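Local coordinates for membrane-associated protein VP24 (Marburg virus - Musoke, Kenya, 1980, PDB 4OR8), which may act as a minor matrix protein of the virion, with a role in nucleocapsid assembly and in the budding of new virus particles, at residues A41-E46 against L106-L111; V54-F59 against A169-F174. All coordinates share one frame; numbering follows the deposited sequence.

Contact 1 of 2, residues A41-E46 against L106-L111; sequences ARWIKE and LALRIL
The indole of Trp43 is overlain on one face by Arg109, whose side chain runs across it from the six-membered ring to the five-membered ring. Over the six-membered ring the contact is a CH-pi one, with Arg109 CG 4.1 Å from the ring centroid and 12° off the ring normal. Over the five-membered ring it becomes cation-pi: Arg109 CZ sits 4.5 Å from that centroid. The guanidinium does not lie flat on the indole; the two planes are 77° apart, and the group turns an edge toward the indole, bringing NH1 closest, 3.1 Å from Trp43 CD1. The extended chain from CG to NE, with CG anti to the backbone N (chi1 -171°), lets Arg109 span both rings.

The pair illustrates how the residue leading into a strand can join it to a helix distant in sequence. Trp43 immediately precedes edge strand 44-48 of the three-stranded antiparallel sheet, whereas Arg109 belongs to helix 104-115, whose other side rests on strand 210-221 of the second, mixed sheet of this pyramidal fold.

Leu108 adds an apolar touch, its CD2 meeting Trp43 CH2 at 4.2 Å. No hydrogen bond crosses between the segments, yet the buried guanidinium is well supplied: NH2 bonds to the carbonyl oxygens of Thr145 and Trp139, and NE bonds weakly to that of Leu140. These acceptors probably hold the guanidinium edge-on to the indole, while Trp139 offers a second cation-pi partner.

Contact 2 of 2, residues V54-F59 against A169-F174; sequences VKWGNF and AGVKNF
Val171 is the first residue along 169-174 to reach the other segment, and its methyl groups divide between two aromatic rings. Its CG2 meets CH2 of Trp56 at 4.2 Å, and its CG1 lies 4.0 Å from CZ of Phe59; both approaches are oblique. CG1 stands anti to the backbone N (chi1 173°) and CG2 anti to the carbonyl carbon, which splits the branch so that one valine serves both rings. One residue on, Lys172 contributes the aliphatic part of its chain. Its CG comes to the edge of the Phe59 ring, near the ring plane, 3.5 Å from CE1. Beyond this methylene the lysine bends at chi3 and chi4.

The two rings come from opposite ends of one tight turn. Trp56 and Phe59 are paired by backbone hydrogen bonds in both directions, Phe59 N to Trp56 O at 3.0 Å and Trp56 N to Phe59 O at 3.2 Å. Met168, one helical turn before Lys172, touches both rings as well, and His246 meets Phe59 edge-to-face.

The touching atoms are all carbons, and no hydrogen bond joins the segments. The strand side is a beta hairpin with a two-residue loop, closed by a type II' turn with Gly57 at position i+1 (the second of the four), at positive phi, which meets the side of helix 161-178 through the side chains that flank the turn, Trp56 and Phe59.

How the contacts relate
From the N terminus, the chain enters the three-stranded sheet through 41-46, turns back as strand 51-56, and turns again at Trp56-Phe59. Helix 104-115 then closes the loop of contact 1, across 59 intervening residues; helix 161-178 closes the longer loop of contact 2, across 109. Because the segments alternate along the sequence, the two loops cross rather than nest. They also meet directly: a probable hydrogen bond joins Ile44 O to Lys55 N, and Trp43 CZ2 packs on Val54 CG1. Leu111 and Phe174 bring the two helices together in turn. The small antiparallel sheet is thereby tied to both helices, contact 1 at its edge strand and contact 2 at its second hairpin.

Contact 1 of 2, residues A41-E46 against L106-L111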
loop_
_atom_site.group_PDB
_atom_site.type_symbol
_atom_site.label_atom_id
_atom_site.label_comp_id
_atom_site.label_asym_id
_atom_site.label_seq_id
_atom_site.Cartn_x
_atom_site.Cartn_y
_atom_site.Cartn_z
ATOM N N ALA B 41 -15.591 8.933 -20.871
ATOM C CA ALA B 41 -16.951 9.220 -20.435
ATOM C C ALA B 41 -17.597 7.999 -19.790
ATOM O O ALA B 41 -18.758 8.043 -19.381
ATOM C CB ALA B 41 -17.789 9.717 -21.599
ATOM N N ARG B 42 -16.837 6.913 -19.697
ATOM C CA ARG B 42 -17.334 5.680 -19.099
ATOM C C ARG B 42 -16.672 5.393 -17.756
ATOM O O ARG B 42 -15.500 5.708 -17.547
ATOM C CB ARG B 42 -17.102 4.497 -20.038
ATOM C CG ARG B 42 -17.840 4.580 -21.361
ATOM C CD ARG B 42 -17.484 3.397 -22.244
ATOM N NE ARG B 42 -16.731 3.800 -23.428
ATOM C CZ ARG B 42 -16.052 2.959 -24.204
ATOM N NH1 ARG B 42 -16.019 1.665 -23.917
ATOM N NH2 ARG B 42 -15.400 3.416 -25.265
ATOM N N TRP B 43 -17.433 4.788 -16.852
ATOM C CA TRP B 43 -16.905 4.315 -15.579
ATOM C C TRP B 43 -17.298 2.853 -15.398
ATOM O O TRP B 43 -18.337 2.545 -14.812
ATOM C CB TRP B 43 -17.443 5.163 -14.428
ATOM C CG TRP B 43 -16.935 4.754 -13.079
ATOM C CD1 TRP B 43 -17.594 4.004 -12.149
ATOM C CD2 TRP B 43 -15.662 5.077 -12.505
ATOM N NE1 TRP B 43 -16.811 3.840 -11.032
ATOM C CE2 TRP B 43 -15.619 4.490 -11.225
ATOM C CE3 TRP B 43 -14.555 5.805 -12.949
ATOM C CZ2 TRP B 43 -14.514 4.607 -10.383
ATOM C CZ3 TRP B 43 -13.457 5.920 -12.114
ATOM C CH2 TRP B 43 -13.445 5.324 -10.845
ATOM N N ILE B 44 -16.461 1.956 -15.912
ATOM C CA ILE B 44 -16.792 0.535 -15.957
ATOM C C ILE B 44 -16.265 -0.238 -14.752
ATOM O O ILE B 44 -15.122 -0.693 -14.751
ATOM C CB ILE B 44 -16.244 -0.130 -17.237
ATOM C CG1 ILE B 44 -16.522 0.744 -18.464
ATOM C CG2 ILE B 44 -16.843 -1.517 -17.410
ATOM C CD1 ILE B 44 -17.994 0.933 -18.759
ATOM N N LYS B 45 -17.104 -0.391 -13.734
ATOM C CA LYS B 45 -16.745 -1.184 -12.568
ATOM C C LYS B 45 -17.239 -2.616 -12.733
ATOM O O LYS B 45 -18.367 -2.845 -13.161
ATOM C CB LYS B 45 -17.341 -0.587 -11.294
ATOM C CG LYS B 45 -16.801 -1.218 -10.021
ATOM C CD LYS B 45 -17.769 -1.082 -8.859
ATOM C CE LYS B 45 -18.974 -1.990 -9.042
ATOM N NZ LYS B 45 -19.927 -1.886 -7.903
ATOM N N GLU B 46 -16.390 -3.575 -12.387
ATOM C CA GLU B 46 -16.761 -4.980 -12.460
ATOM C C GLU B 46 -15.953 -5.803 -11.466
ATOM O O GLU B 46 -14.738 -5.635 -11.357
ATOM C CB GLU B 46 -16.576 -5.517 -13.879
ATOM C CG GLU B 46 -15.264 -5.116 -14.533
ATOM C CD GLU B 46 -15.087 -5.738 -15.905
ATOM O OE1 GLU B 46 -15.754 -6.756 -16.186
ATOM O OE2 GLU B 46 -14.286 -5.208 -16.704
ATOM N N LEU B 106 -15.542 3.934 -4.975
ATOM C CA LEU B 106 -16.214 5.224 -4.931
ATOM C C LEU B 106 -15.222 6.287 -4.475
ATOM O O LEU B 106 -15.295 7.444 -4.890
ATOM C CB LEU B 106 -17.407 5.168 -3.976
ATOM C CG LEU B 106 -18.789 5.344 -4.608
ATOM C CD1 LEU B 106 -18.913 4.516 -5.874
ATOM C CD2 LEU B 106 -19.869 4.961 -3.617
ATOM N N ALA B 107 -14.290 5.883 -3.617
ATOM C CA ALA B 107 -13.260 6.788 -3.127
ATOM C C ALA B 107 -12.247 7.071 -4.228
ATOM O O ALA B 107 -11.704 8.172 -4.315
ATOM C CB ALA B 107 -12.574 6.202 -1.903
ATOM N N LEU B 108 -11.990 6.070 -5.065
ATOM C CA LEU B 108 -11.111 6.249 -6.209
ATOM C C LEU B 108 -11.754 7.210 -7.191
ATOM O O LEU B 108 -11.084 8.060 -7.776
ATOM C CB LEU B 108 -10.838 4.915 -6.906
ATOM C CG LEU B 108 -10.011 5.032 -8.190
ATOM C CD1 LEU B 108 -8.595 5.473 -7.876
ATOM C CD2 LEU B 108 -10.004 3.732 -8.965
ATOM N N ARG B 109 -13.063 7.060 -7.365
ATOM C CA ARG B 109 -13.824 7.909 -8.271
ATOM C C ARG B 109 -13.700 9.362 -7.839
ATOM O O ARG B 109 -13.482 10.248 -8.662
ATOM C CB ARG B 109 -15.289 7.479 -8.279
ATOM C CG ARG B 109 -16.146 8.136 -9.344
ATOM C CD ARG B 109 -17.600 7.704 -9.188
ATOM N NE ARG B 109 -18.515 8.484 -10.017
ATOM C CZ ARG B 109 -19.083 8.036 -11.130
ATOM N NH1 ARG B 109 -18.839 6.803 -11.556
ATOM N NH2 ARG B 109 -19.901 8.822 -11.817
ATOM N N ILE B 110 -13.829 9.589 -6.537
ATOM C CA ILE B 110 -13.672 10.913 -5.951
ATOM C C ILE B 110 -12.265 11.446 -6.194
ATOM O O ILE B 110 -12.079 12.611 -6.545
ATOM C CB ILE B 110 -13.958 10.879 -4.436
ATOM C CG1 ILE B 110 -15.447 10.630 -4.187
ATOM C CG2 ILE B 110 -13.521 12.170 -3.768
ATOM C CD1 ILE B 110 -15.818 10.569 -2.725
ATOM N N LEU B 111 -11.279 10.576 -6.016
ATOM C CA LEU B 111 -9.882 10.942 -6.186
ATOM C C LEU B 111 -9.622 11.358 -7.633
ATOM O O LEU B 111 -8.914 12.331 -7.896
ATOM C CB LEU B 111 -8.987 9.770 -5.777
ATOM C CG LEU B 111 -7.518 10.034 -5.442
ATOM C CD1 LEU B 111 -6.989 8.927 -4.548
ATOM C CD2 LEU B 111 -6.686 10.128 -6.708
#

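Contact 2 of 2, residues V54-F59 against A169-F174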
loop_
_atom_site.group_PDB
_atom_site.type_symbol
_atom_site.label_atom_id
_atom_site.label_comp_id
_atom_site.label_asym_id
_atom_site.label_seq_id
_atom_site.Cartn_x
_atom_site.Cartn_y
_atom_site.Cartn_z
ATOM N N VAL B 54 -11.916 -1.300 -12.366
ATOM C CA VAL B 54 -12.563 -0.140 -12.946
ATOM C C VAL B 54 -11.766 0.368 -14.132
ATOM O O VAL B 54 -10.575 0.663 -14.018
ATOM C CB VAL B 54 -12.747 0.986 -11.928
ATOM C CG1 VAL B 54 -13.390 2.181 -12.596
ATOM C CG2 VAL B 54 -13.594 0.504 -10.764
ATOM N N LYS B 55 -12.433 0.449 -15.277
ATOM C CA LYS B 55 -11.815 0.973 -16.484
ATOM C C LYS B 55 -12.306 2.382 -16.762
ATOM O O LYS B 55 -13.509 2.635 -16.838
ATOM C CB LYS B 55 -12.104 0.062 -17.678
ATOM C CG LYS B 55 -11.480 -1.317 -17.554
ATOM C CD LYS B 55 -11.699 -2.148 -18.802
ATOM C CE LYS B 55 -11.042 -3.512 -18.665
ATOM N NZ LYS B 55 -11.167 -4.321 -19.906
ATOM N N TRP B 56 -11.361 3.301 -16.893
ATOM C CA TRP B 56 -11.666 4.672 -17.267
ATOM C C TRP B 56 -10.513 5.210 -18.093
ATOM O O TRP B 56 -9.357 5.108 -17.690
ATOM C CB TRP B 56 -11.889 5.538 -16.031
ATOM C CG TRP B 56 -12.058 6.977 -16.364
ATOM C CD1 TRP B 56 -13.223 7.620 -16.654
ATOM C CD2 TRP B 56 -11.023 7.960 -16.457
ATOM N NE1 TRP B 56 -12.980 8.944 -16.917
ATOM C CE2 TRP B 56 -11.634 9.178 -16.805
ATOM C CE3 TRP B 56 -9.636 7.927 -16.279
ATOM C CZ2 TRP B 56 -10.909 10.355 -16.975
ATOM C CZ3 TRP B 56 -8.919 9.092 -16.449
ATOM C CH2 TRP B 56 -9.555 10.290 -16.792
ATOM N N GLY B 57 -10.828 5.783 -19.249
ATOM C CA GLY B 57 -9.799 6.162 -20.196
ATOM C C GLY B 57 -9.036 4.913 -20.584
ATOM O O GLY B 57 -9.639 3.875 -20.851
ATOM N N ASN B 58 -7.712 5.001 -20.600
ATOM C CA ASN B 58 -6.886 3.825 -20.846
ATOM C C ASN B 58 -6.295 3.270 -19.553
ATOM O O ASN B 58 -5.311 2.533 -19.576
ATOM C CB ASN B 58 -5.780 4.133 -21.860
ATOM C CG ASN B 58 -4.873 5.256 -21.409
ATOM O OD1 ASN B 58 -5.142 5.922 -20.411
ATOM N ND2 ASN B 58 -3.797 5.483 -22.153
ATOM N N PHE B 59 -6.900 3.634 -18.425
ATOM C CA PHE B 59 -6.487 3.100 -17.132
ATOM C C PHE B 59 -7.306 1.868 -16.795
ATOM O O PHE B 59 -8.519 1.846 -17.000
ATOM C CB PHE B 59 -6.694 4.125 -16.016
ATOM C CG PHE B 59 -5.773 5.310 -16.082
ATOM C CD1 PHE B 59 -4.506 5.253 -15.527
ATOM C CD2 PHE B 59 -6.188 6.494 -16.666
ATOM C CE1 PHE B 59 -3.663 6.348 -15.573
ATOM C CE2 PHE B 59 -5.351 7.592 -16.713
ATOM C CZ PHE B 59 -4.086 7.519 -16.166
ATOM N N ALA B 169 -1.863 11.602 -19.239
ATOM C CA ALA B 169 -0.559 11.962 -18.688
ATOM C C ALA B 169 -0.693 12.822 -17.433
ATOM O O ALA B 169 0.097 12.703 -16.492
ATOM C CB ALA B 169 0.277 12.680 -19.734
ATOM N N GLY B 170 -1.701 13.689 -17.428
ATOM C CA GLY B 170 -1.970 14.547 -16.290
ATOM C C GLY B 170 -2.411 13.791 -15.051
ATOM O O GLY B 170 -1.975 14.110 -13.944
ATOM N N VAL B 171 -3.275 12.796 -15.237
ATOM C CA VAL B 171 -3.782 11.994 -14.128
ATOM C C VAL B 171 -2.670 11.152 -13.510
ATOM O O VAL B 171 -2.578 11.033 -12.286
ATOM C CB VAL B 171 -4.953 11.089 -14.572
ATOM C CG1 VAL B 171 -5.347 10.135 -13.460
ATOM C CG2 VAL B 171 -6.142 11.935 -14.992
ATOM N N LYS B 172 -1.821 10.579 -14.359
ATOM C CA LYS B 172 -0.661 9.828 -13.888
ATOM C C LYS B 172 0.259 10.744 -13.090
ATOM O O LYS B 172 0.822 10.345 -12.068
ATOM C CB LYS B 172 0.106 9.208 -15.058
ATOM C CG LYS B 172 -0.619 8.066 -15.749
ATOM C CD LYS B 172 0.132 7.586 -16.985
ATOM C CE LYS B 172 1.419 6.861 -16.622
ATOM N NZ LYS B 172 1.160 5.580 -15.910
ATOM N N ASN B 173 0.399 11.976 -13.564
ATOM C CA ASN B 173 1.220 12.969 -12.889
ATOM C C ASN B 173 0.675 13.313 -11.508
ATOM O O ASN B 173 1.436 13.475 -10.553
ATOM C CB ASN B 173 1.341 14.228 -13.750
ATOM C CG ASN B 173 2.101 15.340 -13.057
ATOM O OD1 ASN B 173 1.510 16.317 -12.600
ATOM N ND2 ASN B 173 3.417 15.198 -12.974
ATOM N N PHE B 174 -0.646 13.412 -11.405
ATOM C CA PHE B 174 -1.283 13.705 -10.127
ATOM C C PHE B 174 -1.112 12.548 -9.152
ATOM O O PHE B 174 -0.897 12.759 -7.962
ATOM C CB PHE B 174 -2.766 14.012 -10.315
ATOM C CG PHE B 174 -3.484 14.334 -9.036
ATOM C CD1 PHE B 174 -3.454 15.617 -8.517
ATOM C CD2 PHE B 174 -4.191 13.356 -8.353
ATOM C CE1 PHE B 174 -4.115 15.920 -7.343
ATOM C CE2 PHE B 174 -4.853 13.653 -7.179
ATOM C CZ PHE B 174 -4.816 14.938 -6.673
#